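L-threonine dehydrogenase (Flavobacterium frigidimaris, PDB 2YY7) probably catalyses the NAD-dependent oxidation of L-threonine to 2-amino-3-oxobutanoate, holding the cofactor in a Rossmann-type domain. Local coordinates at residues Ala76-Ala81 against Ala88-Leu93; Asp92-Ser97 against Gly144-Ala149; Thr178-Gly181 against Thr185-Ala188. All blocks are in the same frame, centred on the assembly; numbering follows the deposited sequence.

Interaction 1: residues Ala76-Ala81 against Ala88-Leu93; sequences AALLSA and AFAWDL. With NAD (nicotinamide-adenine-dinucleotide), chain E.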
loop_
_atom_site.group_PDB
_atom_site.type_symbol
_atom_site.label_atom_id
_atom_site.label_comp_id
_atom_site.label_asym_id
_atom_site.label_seq_id
_atom_site.Cartn_x
_atom_site.Cartn_y
_atom_site.Cartn_z
ATOM N N ALA A 76 -14.501 11.311 -5.021
ATOM C CA ALA A 76 -15.184 10.647 -3.914
ATOM C C ALA A 76 -14.268 9.753 -3.087
ATOM O O ALA A 76 -13.501 8.959 -3.627
ATOM C CB ALA A 76 -16.378 9.833 -4.441
ATOM N N ALA A 77 -14.368 9.892 -1.767
ATOM C CA ALA A 77 -13.572 9.116 -0.816
ATOM C C ALA A 77 -13.801 9.713 0.562
ATOM O O ALA A 77 -14.300 10.830 0.670
ATOM C CB ALA A 77 -12.088 9.209 -1.158
ATOM N N LEU A 78 -13.454 8.964 1.605
ATOM C CA LEU A 78 -13.562 9.469 2.973
ATOM C C LEU A 78 -12.173 10.016 3.311
ATOM O O LEU A 78 -11.161 9.417 2.945
ATOM C CB LEU A 78 -13.941 8.349 3.951
ATOM C CG LEU A 78 -15.337 7.730 3.814
ATOM C CD1 LEU A 78 -15.636 6.872 5.035
ATOM C CD2 LEU A 78 -16.383 8.825 3.693
ATOM N N LEU A 79 -12.122 11.151 4.002
ATOM C CA LEU A 79 -10.854 11.781 4.358
ATOM C C LEU A 79 -10.156 11.204 5.595
ATOM O O LEU A 79 -10.720 10.378 6.309
ATOM C CB LEU A 79 -11.062 13.289 4.524
ATOM C CG LEU A 79 -11.012 14.100 3.228
ATOM C CD1 LEU A 79 -12.017 13.564 2.224
ATOM C CD2 LEU A 79 -11.287 15.561 3.547
ATOM N N SER A 80 -8.929 11.664 5.836
ATOM C CA SER A 80 -8.098 11.198 6.944
ATOM C C SER A 80 -8.773 11.029 8.301
ATOM O O SER A 80 -8.767 9.939 8.858
ATOM C CB SER A 80 -6.871 12.108 7.107
ATOM O OG SER A 80 -7.247 13.443 7.399
ATOM N N ALA A 81 -9.340 12.100 8.842
ATOM C CA ALA A 81 -9.986 12.011 10.149
ATOM C C ALA A 81 -11.266 11.171 10.132
ATOM O O ALA A 81 -11.473 10.320 10.998
ATOM C CB ALA A 81 -10.274 13.411 10.683
ATOM N N ALA A 88 -13.293 0.164 7.796
ATOM C CA ALA A 88 -13.829 -0.772 6.815
ATOM C C ALA A 88 -14.477 -0.072 5.626
ATOM O O ALA A 88 -14.148 -0.359 4.473
ATOM C CB ALA A 88 -14.844 -1.713 7.485
ATOM N N PHE A 89 -15.397 0.846 5.899
ATOM C CA PHE A 89 -16.080 1.549 4.821
ATOM C C PHE A 89 -15.135 2.443 4.020
ATOM O O PHE A 89 -15.240 2.520 2.798
ATOM C CB PHE A 89 -17.244 2.379 5.370
ATOM C CG PHE A 89 -18.110 2.974 4.295
ATOM C CD1 PHE A 89 -17.738 4.146 3.651
ATOM C CD2 PHE A 89 -19.264 2.321 3.880
ATOM C CE1 PHE A 89 -18.502 4.658 2.600
ATOM C CE2 PHE A 89 -20.035 2.825 2.831
ATOM C CZ PHE A 89 -19.649 3.996 2.190
ATOM N N ALA A 90 -14.210 3.110 4.706
ATOM C CA ALA A 90 -13.253 3.985 4.040
ATOM C C ALA A 90 -12.400 3.191 3.054
ATOM O O ALA A 90 -12.211 3.602 1.903
ATOM C CB ALA A 90 -12.364 4.669 5.071
ATOM N N TRP A 91 -11.872 2.060 3.508
ATOM C CA TRP A 91 -11.048 1.219 2.648
ATOM C C TRP A 91 -11.865 0.775 1.434
ATOM O O TRP A 91 -11.408 0.867 0.294
ATOM C CB TRP A 91 -10.538 0.002 3.437
ATOM C CG TRP A 91 -9.760 -1.009 2.618
ATOM C CD1 TRP A 91 -10.203 -2.229 2.186
ATOM C CD2 TRP A 91 -8.413 -0.882 2.138
ATOM N NE1 TRP A 91 -9.217 -2.868 1.468
ATOM C CE2 TRP A 91 -8.108 -2.064 1.424
ATOM C CE3 TRP A 91 -7.434 0.116 2.243
ATOM C CZ2 TRP A 91 -6.864 -2.275 0.814
ATOM C CZ3 TRP A 91 -6.193 -0.095 1.635
ATOM C CH2 TRP A 91 -5.923 -1.280 0.931
ATOM N N ASP A 92 -13.089 0.324 1.691
ATOM C CA ASP A 92 -13.987 -0.141 0.639
ATOM C C ASP A 92 -14.218 0.928 -0.428
ATOM O O ASP A 92 -13.966 0.692 -1.610
ATOM C CB ASP A 92 -15.318 -0.579 1.266
ATOM C CG ASP A 92 -16.270 -1.216 0.259
ATOM O OD1 ASP A 92 -15.820 -1.615 -0.835
ATOM O OD2 ASP A 92 -17.476 -1.333 0.573
ATOM N N LEU A 93 -14.690 2.101 -0.012
ATOM C CA LEU A 93 -14.954 3.205 -0.939
ATOM C C LEU A 93 -13.710 3.733 -1.655
ATOM O O LEU A 93 -13.676 3.817 -2.883
ATOM C CB LEU A 93 -15.615 4.375 -0.200
ATOM C CG LEU A 93 -15.762 5.666 -1.017
ATOM C CD1 LEU A 93 -16.755 5.440 -2.148
ATOM C CD2 LEU A 93 -16.237 6.802 -0.117
HETATM P PA NAD E . -15.284 15.947 0.529
HETATM O O1A NAD E . -15.520 17.390 0.816
HETATM O O2A NAD E . -15.489 15.025 1.677
HETATM O O5B NAD E . -16.069 15.494 -0.768
HETATM C C5B NAD E . -16.313 14.144 -1.043
HETATM C C4B NAD E . -17.550 14.027 -1.898
HETATM O O4B NAD E . -17.661 12.664 -2.313
HETATM C C3B NAD E . -18.832 14.407 -1.119
HETATM O O3B NAD E . -19.609 15.390 -1.826
HETATM C C2B NAD E . -19.536 13.057 -0.933
HETATM O O2B NAD E . -20.947 13.179 -0.903
HETATM C C1B NAD E . -19.023 12.274 -2.151
HETATM N N9A NAD E . -19.181 10.820 -2.001
HETATM C C8A NAD E . -18.917 10.073 -0.853
HETATM N N7A NAD E . -19.211 8.791 -1.116
HETATM C C5A NAD E . -19.628 8.725 -2.400
HETATM C C6A NAD E . -20.083 7.661 -3.162
HETATM N N6A NAD E . -20.228 6.468 -2.625
HETATM N N1A NAD E . -20.482 7.886 -4.453
HETATM C C2A NAD E . -20.433 9.156 -5.006
HETATM N N3A NAD E . -20.010 10.236 -4.256
HETATM C C4A NAD E . -19.622 9.996 -2.961
HETATM O O3 NAD E . -13.748 15.739 0.112
HETATM P PN NAD E . -12.754 16.739 -0.691
HETATM O O1N NAD E . -13.429 17.396 -1.858
HETATM O O2N NAD E . -12.023 17.506 0.355
HETATM O O5D NAD E . -11.679 15.677 -1.285
HETATM C C5D NAD E . -11.836 15.133 -2.604
HETATM C C4D NAD E . -10.609 14.233 -2.915
HETATM O O4D NAD E . -9.411 14.954 -2.691
HETATM C C3D NAD E . -10.503 13.003 -2.008
HETATM O O3D NAD E . -9.935 11.934 -2.759
HETATM C C2D NAD E . -9.489 13.416 -0.968
HETATM O O2D NAD E . -8.947 12.256 -0.382
HETATM C C1D NAD E . -8.518 14.268 -1.786
HETATM N N1N NAD E . -7.765 15.180 -0.895
HETATM C C2N NAD E . -8.415 16.229 -0.277
HETATM C C3N NAD E . -7.699 17.079 0.559
HETATM C C7N NAD E . -8.352 18.298 1.152
HETATM O O7N NAD E . -7.561 19.025 2.027
HETATM N N7N NAD E . -9.629 18.632 0.895
HETATM C C4N NAD E . -6.329 16.858 0.790
HETATM C C5N NAD E . -5.678 15.807 0.136
HETATM C C6N NAD E . -6.398 14.961 -0.685
#

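Interaction 2: residues Asp92-Ser97 against Gly144-Ala149; sequences DLNMNS and GISKQA. With NAD (nicotinamide-adenine-dinucleotide), chain E.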
loop_
_atom_site.group_PDB
_atom_site.type_symbol
_atom_site.label_atom_id
_atom_site.label_comp_id
_atom_site.label_asym_id
_atom_site.label_seq_id
_atom_site.Cartn_x
_atom_site.Cartn_y
_atom_site.Cartn_z
ATOM N N ASP A 92 -13.089 0.324 1.691
ATOM C CA ASP A 92 -13.987 -0.141 0.639
ATOM C C ASP A 92 -14.218 0.928 -0.428
ATOM O O ASP A 92 -13.966 0.692 -1.610
ATOM C CB ASP A 92 -15.318 -0.579 1.266
ATOM C CG ASP A 92 -16.270 -1.216 0.259
ATOM O OD1 ASP A 92 -15.820 -1.615 -0.835
ATOM O OD2 ASP A 92 -17.476 -1.333 0.573
ATOM N N LEU A 93 -14.690 2.101 -0.012
ATOM C CA LEU A 93 -14.954 3.205 -0.939
ATOM C C LEU A 93 -13.710 3.733 -1.655
ATOM O O LEU A 93 -13.676 3.817 -2.883
ATOM C CB LEU A 93 -15.615 4.375 -0.200
ATOM C CG LEU A 93 -15.762 5.666 -1.017
ATOM C CD1 LEU A 93 -16.755 5.440 -2.148
ATOM C CD2 LEU A 93 -16.237 6.802 -0.117
ATOM N N ASN A 94 -12.698 4.104 -0.879
ATOM C CA ASN A 94 -11.479 4.659 -1.447
ATOM C C ASN A 94 -10.789 3.745 -2.459
ATOM O O ASN A 94 -10.303 4.219 -3.486
ATOM C CB ASN A 94 -10.507 5.038 -0.323
ATOM C CG ASN A 94 -11.038 6.166 0.555
ATOM O OD1 ASN A 94 -12.215 6.530 0.485
ATOM N ND2 ASN A 94 -10.173 6.717 1.389
ATOM N N MET A 95 -10.751 2.442 -2.184
ATOM C CA MET A 95 -10.099 1.508 -3.098
ATOM C C MET A 95 -10.958 1.049 -4.270
ATOM O O MET A 95 -10.525 1.106 -5.425
ATOM C CB MET A 95 -9.607 0.259 -2.347
ATOM C CG MET A 95 -8.482 0.506 -1.344
ATOM S SD MET A 95 -7.102 1.461 -2.029
ATOM C CE MET A 95 -6.467 0.353 -3.310
ATOM N N ASN A 96 -12.169 0.587 -3.978
ATOM C CA ASN A 96 -13.038 0.069 -5.026
ATOM C C ASN A 96 -13.539 1.100 -6.022
ATOM O O ASN A 96 -13.750 0.771 -7.186
ATOM C CB ASN A 96 -14.203 -0.720 -4.413
ATOM C CG ASN A 96 -13.736 -2.030 -3.782
ATOM O OD1 ASN A 96 -12.954 -2.767 -4.380
ATOM N ND2 ASN A 96 -14.212 -2.320 -2.576
ATOM N N SER A 97 -13.717 2.343 -5.588
ATOM C CA SER A 97 -14.157 3.379 -6.514
ATOM C C SER A 97 -13.023 3.608 -7.516
ATOM O O SER A 97 -13.260 3.834 -8.702
ATOM C CB SER A 97 -14.474 4.676 -5.762
ATOM O OG SER A 97 -13.320 5.202 -5.121
ATOM N N GLY A 144 -4.378 7.143 4.700
ATOM C CA GLY A 144 -3.065 7.116 4.073
ATOM C C GLY A 144 -2.760 5.792 3.394
ATOM O O GLY A 144 -2.155 5.758 2.323
ATOM N N ILE A 145 -3.173 4.695 4.021
ATOM C CA ILE A 145 -2.941 3.369 3.457
ATOM C C ILE A 145 -3.691 3.231 2.134
ATOM O O ILE A 145 -3.156 2.677 1.162
ATOM C CB ILE A 145 -3.405 2.257 4.433
ATOM C CG1 ILE A 145 -2.618 2.370 5.748
ATOM C CG2 ILE A 145 -3.198 0.874 3.800
ATOM C CD1 ILE A 145 -3.071 1.401 6.823
ATOM N N SER A 146 -4.919 3.745 2.093
ATOM C CA SER A 146 -5.730 3.670 0.882
ATOM C C SER A 146 -5.124 4.517 -0.231
ATOM O O SER A 146 -5.160 4.134 -1.402
ATOM C CB SER A 146 -7.176 4.127 1.152
ATOM O OG SER A 146 -7.285 5.538 1.253
ATOM N N LYS A 147 -4.574 5.672 0.128
ATOM C CA LYS A 147 -3.958 6.547 -0.864
ATOM C C LYS A 147 -2.653 5.945 -1.387
ATOM O O LYS A 147 -2.332 6.074 -2.563
ATOM C CB LYS A 147 -3.699 7.935 -0.267
ATOM C CG LYS A 147 -4.969 8.739 0.014
ATOM C CD LYS A 147 -5.798 8.936 -1.262
ATOM C CE LYS A 147 -6.916 9.950 -1.059
ATOM N NZ LYS A 147 -7.718 10.148 -2.307
ATOM N N GLN A 148 -1.898 5.288 -0.515
ATOM C CA GLN A 148 -0.649 4.679 -0.945
ATOM C C GLN A 148 -0.924 3.521 -1.903
ATOM O O GLN A 148 -0.308 3.424 -2.963
ATOM C CB GLN A 148 0.153 4.174 0.252
ATOM C CG GLN A 148 1.408 3.446 -0.170
ATOM C CD GLN A 148 2.229 2.987 1.000
ATOM O OE1 GLN A 148 1.750 2.241 1.856
ATOM N NE2 GLN A 148 3.478 3.428 1.047
ATOM N N ALA A 149 -1.849 2.646 -1.529
ATOM C CA ALA A 149 -2.207 1.509 -2.379
ATOM C C ALA A 149 -2.798 2.041 -3.685
ATOM O O ALA A 149 -2.598 1.460 -4.758
ATOM C CB ALA A 149 -3.219 0.617 -1.666
HETATM P PA NAD E . -15.284 15.947 0.529
HETATM O O1A NAD E . -15.520 17.390 0.816
HETATM O O2A NAD E . -15.489 15.025 1.677
HETATM O O5B NAD E . -16.069 15.494 -0.768
HETATM C C5B NAD E . -16.313 14.144 -1.043
HETATM C C4B NAD E . -17.550 14.027 -1.898
HETATM O O4B NAD E . -17.661 12.664 -2.313
HETATM C C3B NAD E . -18.832 14.407 -1.119
HETATM O O3B NAD E . -19.609 15.390 -1.826
HETATM C C2B NAD E . -19.536 13.057 -0.933
HETATM O O2B NAD E . -20.947 13.179 -0.903
HETATM C C1B NAD E . -19.023 12.274 -2.151
HETATM N N9A NAD E . -19.181 10.820 -2.001
HETATM C C8A NAD E . -18.917 10.073 -0.853
HETATM N N7A NAD E . -19.211 8.791 -1.116
HETATM C C5A NAD E . -19.628 8.725 -2.400
HETATM C C6A NAD E . -20.083 7.661 -3.162
HETATM N N6A NAD E . -20.228 6.468 -2.625
HETATM N N1A NAD E . -20.482 7.886 -4.453
HETATM C C2A NAD E . -20.433 9.156 -5.006
HETATM N N3A NAD E . -20.010 10.236 -4.256
HETATM C C4A NAD E . -19.622 9.996 -2.961
HETATM O O3 NAD E . -13.748 15.739 0.112
HETATM P PN NAD E . -12.754 16.739 -0.691
HETATM O O1N NAD E . -13.429 17.396 -1.858
HETATM O O2N NAD E . -12.023 17.506 0.355
HETATM O O5D NAD E . -11.679 15.677 -1.285
HETATM C C5D NAD E . -11.836 15.133 -2.604
HETATM C C4D NAD E . -10.609 14.233 -2.915
HETATM O O4D NAD E . -9.411 14.954 -2.691
HETATM C C3D NAD E . -10.503 13.003 -2.008
HETATM O O3D NAD E . -9.935 11.934 -2.759
HETATM C C2D NAD E . -9.489 13.416 -0.968
HETATM O O2D NAD E . -8.947 12.256 -0.382
HETATM C C1D NAD E . -8.518 14.268 -1.786
HETATM N N1N NAD E . -7.765 15.180 -0.895
HETATM C C2N NAD E . -8.415 16.229 -0.277
HETATM C C3N NAD E . -7.699 17.079 0.559
HETATM C C7N NAD E . -8.352 18.298 1.152
HETATM O O7N NAD E . -7.561 19.025 2.027
HETATM N N7N NAD E . -9.629 18.632 0.895
HETATM C C4N NAD E . -6.329 16.858 0.790
HETATM C C5N NAD E . -5.678 15.807 0.136
HETATM C C6N NAD E . -6.398 14.961 -0.685
HETATM O O HOH W 1 -7.847 5.002 -2.528
#

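Interaction 3: residues Thr178-Gly181 against Thr185-Ala188; sequences TPPG and TDYA. With NAD (nicotinamide-adenine-dinucleotide), chain E.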
loop_
_atom_site.group_PDB
_atom_site.type_symbol
_atom_site.label_atom_id
_atom_site.label_comp_id
_atom_site.label_asym_id
_atom_site.label_seq_id
_atom_site.Cartn_x
_atom_site.Cartn_y
_atom_site.Cartn_z
ATOM N N THR A 178 -17.302 25.751 0.269
ATOM C CA THR A 178 -17.931 24.547 0.807
ATOM C C THR A 178 -17.139 24.040 2.014
ATOM O O THR A 178 -15.914 24.116 2.033
ATOM C CB THR A 178 -17.982 23.443 -0.274
ATOM O OG1 THR A 178 -18.607 23.967 -1.452
ATOM C CG2 THR A 178 -18.772 22.236 0.207
ATOM N N PRO A 179 -17.836 23.531 3.043
ATOM C CA PRO A 179 -17.183 23.016 4.251
ATOM C C PRO A 179 -16.294 21.815 3.937
ATOM O O PRO A 179 -16.581 21.047 3.018
ATOM C CB PRO A 179 -18.361 22.625 5.146
ATOM C CG PRO A 179 -19.453 23.535 4.692
ATOM C CD PRO A 179 -19.301 23.507 3.198
ATOM N N PRO A 180 -15.202 21.638 4.701
ATOM C CA PRO A 180 -14.295 20.509 4.473
ATOM C C PRO A 180 -14.998 19.200 4.826
ATOM O O PRO A 180 -16.012 19.205 5.523
ATOM C CB PRO A 180 -13.118 20.824 5.392
ATOM C CG PRO A 180 -13.778 21.530 6.541
ATOM C CD PRO A 180 -14.762 22.449 5.849
ATOM N N GLY A 181 -14.447 18.082 4.363
ATOM C CA GLY A 181 -15.076 16.799 4.615
ATOM C C GLY A 181 -14.537 15.987 5.773
ATOM O O GLY A 181 -14.832 14.799 5.879
ATOM N N THR A 185 -6.449 18.672 8.389
ATOM C CA THR A 185 -6.060 20.063 8.190
ATOM C C THR A 185 -7.254 21.018 8.180
ATOM O O THR A 185 -7.094 22.218 7.952
ATOM C CB THR A 185 -5.295 20.212 6.858
ATOM O OG1 THR A 185 -6.063 19.632 5.795
ATOM C CG2 THR A 185 -3.951 19.503 6.931
ATOM N N ASP A 186 -8.446 20.492 8.440
ATOM C CA ASP A 186 -9.661 21.300 8.422
ATOM C C ASP A 186 -9.663 22.516 9.352
ATOM O O ASP A 186 -10.454 23.440 9.156
ATOM C CB ASP A 186 -10.875 20.417 8.720
ATOM C CG ASP A 186 -11.141 19.390 7.624
ATOM O OD1 ASP A 186 -10.316 19.261 6.692
ATOM O OD2 ASP A 186 -12.181 18.709 7.697
ATOM N N TYR A 187 -8.784 22.534 10.350
ATOM C CA TYR A 187 -8.744 23.669 11.271
ATOM C C TYR A 187 -8.402 24.964 10.534
ATOM O O TYR A 187 -8.813 26.044 10.955
ATOM C CB TYR A 187 -7.716 23.449 12.391
ATOM C CG TYR A 187 -6.338 23.983 12.069
ATOM C CD1 TYR A 187 -5.387 23.186 11.433
ATOM C CD2 TYR A 187 -6.000 25.310 12.353
ATOM C CE1 TYR A 187 -4.129 23.698 11.087
ATOM C CE2 TYR A 187 -4.752 25.832 12.004
ATOM C CZ TYR A 187 -3.825 25.019 11.373
ATOM O OH TYR A 187 -2.598 25.536 11.012
ATOM N N ALA A 188 -7.644 24.851 9.442
ATOM C CA ALA A 188 -7.231 26.018 8.662
ATOM C C ALA A 188 -8.401 26.676 7.929
ATOM O O ALA A 188 -8.263 27.766 7.373
ATOM C CB ALA A 188 -6.136 25.630 7.670
HETATM P PA NAD E . -15.284 15.947 0.529
HETATM O O1A NAD E . -15.520 17.390 0.816
HETATM O O2A NAD E . -15.489 15.025 1.677
HETATM O O5B NAD E . -16.069 15.494 -0.768
HETATM C C5B NAD E . -16.313 14.144 -1.043
HETATM C C4B NAD E . -17.550 14.027 -1.898
HETATM O O4B NAD E . -17.661 12.664 -2.313
HETATM C C3B NAD E . -18.832 14.407 -1.119
HETATM O O3B NAD E . -19.609 15.390 -1.826
HETATM C C2B NAD E . -19.536 13.057 -0.933
HETATM O O2B NAD E . -20.947 13.179 -0.903
HETATM C C1B NAD E . -19.023 12.274 -2.151
HETATM N N9A NAD E . -19.181 10.820 -2.001
HETATM C C8A NAD E . -18.917 10.073 -0.853
HETATM N N7A NAD E . -19.211 8.791 -1.116
HETATM C C5A NAD E . -19.628 8.725 -2.400
HETATM C C6A NAD E . -20.083 7.661 -3.162
HETATM N N6A NAD E . -20.228 6.468 -2.625
HETATM N N1A NAD E . -20.482 7.886 -4.453
HETATM C C2A NAD E . -20.433 9.156 -5.006
HETATM N N3A NAD E . -20.010 10.236 -4.256
HETATM C C4A NAD E . -19.622 9.996 -2.961
HETATM O O3 NAD E . -13.748 15.739 0.112
HETATM P PN NAD E . -12.754 16.739 -0.691
HETATM O O1N NAD E . -13.429 17.396 -1.858
HETATM O O2N NAD E . -12.023 17.506 0.355
HETATM O O5D NAD E . -11.679 15.677 -1.285
HETATM C C5D NAD E . -11.836 15.133 -2.604
HETATM C C4D NAD E . -10.609 14.233 -2.915
HETATM O O4D NAD E . -9.411 14.954 -2.691
HETATM C C3D NAD E . -10.503 13.003 -2.008
HETATM O O3D NAD E . -9.935 11.934 -2.759
HETATM C C2D NAD E . -9.489 13.416 -0.968
HETATM O O2D NAD E . -8.947 12.256 -0.382
HETATM C C1D NAD E . -8.518 14.268 -1.786
HETATM N N1N NAD E . -7.765 15.180 -0.895
HETATM C C2N NAD E . -8.415 16.229 -0.277
HETATM C C3N NAD E . -7.699 17.079 0.559
HETATM C C7N NAD E . -8.352 18.298 1.152
HETATM O O7N NAD E . -7.561 19.025 2.027
HETATM N N7N NAD E . -9.629 18.632 0.895
HETATM C C4N NAD E . -6.329 16.858 0.790
HETATM C C5N NAD E . -5.678 15.807 0.136
HETATM C C6N NAD E . -6.398 14.961 -0.685
#

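Interaction 1: residues Ala76-Ala81 against Ala88-Leu93
The L93 CD2 methyl meets the branch point of L78, 4.1 Å from L78 CG, with the two side chains crossing at about a right angle. With CG anti to the carbonyl carbon (chi1 -67°), L78 sends its CD1 methyl towards the helix, where it is 3.9 Å from CB of A90. The same methyl comes to the edge of the F89 ring, near the ring plane, at 3.7 Å from F89 CD1. F89 and L93 are one helical turn apart, L93 N bonding to F89 O, and meet L78 from successive turns.

The setting is a Rossmann-type domain: residues 76-81 leave the end of strand 71-74, and residues 88-93 belong to helix 87-106, reached after the short helix 80-85. As a worked example of how such a crossover lines a nucleotide pocket, L93 does double duty. Its CD2 sits 3.6 Å from CA of A77, while CD1 lies 3.7 Å from N6A of NAD. The methyl of A76 rests against the adenine, with CB 3.6 Å from C4A, and further along L79 CD1 comes 3.5 Å from O3, the oxygen bridging the two phosphates.

Interaction 2: residues Asp92-Ser97 against Gly144-Ala149
N94 and S146 form a direct polar link between two helices that run almost exactly side by side, their short axes only 8° from parallel and 9.4 Å apart. Helices 87-106 and 142-161 follow neighbouring parallel strands of the Rossmann-type sheet, and the second carries Y143 and K147, the YxxxK signature of short-chain dehydrogenases. The link itself is buried. N94 ND2 gives a nearly straight bond of 3.1 Å (172°) to S146 OG, which lies in the plane of the amide. The other end of that amide, OD1, accepts from the backbone N of L78, so both ends are held and the group has little freedom to turn. S146 places OG between its backbone N and carbonyl carbon (chi1 76°), where OG is also hydrogen-bonded to Y143 O.

M95 extends the contact along the helices. Its chain bends at chi2 and chi3, bringing SD alongside the backbone at 3.4 Å from S146 O and setting the CE methyl 3.6 Å from CB of A149. W91 of the second subunit packs on M95 too, and Q148 meets its own counterpart across the dimer, consistent with the helix-packed interface common in this superfamily. A water bridges the two backbones, donating to S146 O at 3.0 Å and more weakly to N94 O.

The example illustrates how one helix can serve two surfaces: K147 starts out pointing away from helix 87-106, and its bent chain carries NZ to the cofactor. That NZ, also bonded to P116 O, grips the nicotinamide ribose, with NZ 2.9 Å from O3D of NAD and a weaker bond of 3.1 Å from NZ to O2D.

Interaction 3: residues Thr178-Gly181 against Thr185-Ala188
The loop that leaves strand 164-174 and leads into helix 187-197 passes the NAD diphosphate in this Rossmann-type domain, and P180 and D186 close it upon itself. The CB-CG edge of the P180 ring lies over the face of the D186 carboxylate, the rest of the ring tilting away. P180 CB is 3.3 Å from D186 OD2 and 3.5 Å from OD1, hence over the middle of the group. P180 CG follows alongside at 3.4 Å from OD2, the two side chains crossing at a slant. D186 turns CG beside its backbone N and anti to the carbonyl carbon (chi1 -66°), which points the carboxylate back at the proline.

What crosses here is packing of C-H groups against an anion, and OD2 also has two weak partners nearby. It accepts weak hydrogen bonds from the backbone N atoms of G182 and G183, in the short glycine run between the two segments. The charge would probably be steadied in part by these amides. Replacing D186 by an alanine would remove the carboxylate, and is likely to leave the G182 and G183 N-H groups without their shared, weakly bonded acceptor and a gap under P180 CB and CG. A188 N bonds to T185 O, and Y187 packs on strand 200-203 and helix 249-257.

The case exemplifies how a loop can present backbone to a cofactor. P180 lies close to Q13, an NAD-binding residue, and G181 follows it, its carbonyl O bonded to T82 OG1. G181 has no side chain, and its bare CA packs against the diphosphate, 3.5 Å from NAD O2A.

Overall arrangement
The three contacts follow the chain in order and border one NAD molecule. Interactions 1 and 2 lie 7 Å apart between centres, share D92 and L93, and use the same helix, 87-106: the helix packs on the loop after strand 71-74 and on helix 142-161, with N94 bonded to both. Interaction 3 stands farther off, its centre 16 Å from interaction 1 and 20 Å from interaction 2, beyond strand 164-174. It still touches interaction 1, where L79 CD2 comes 4.0 Å from the carbonyl C of G181 beside the diphosphate. Adenine, nicotinamide ribose and phosphate are thus reached from loops and helices that follow parallel strands of one mixed sheet, as is usual for Rossmann folds.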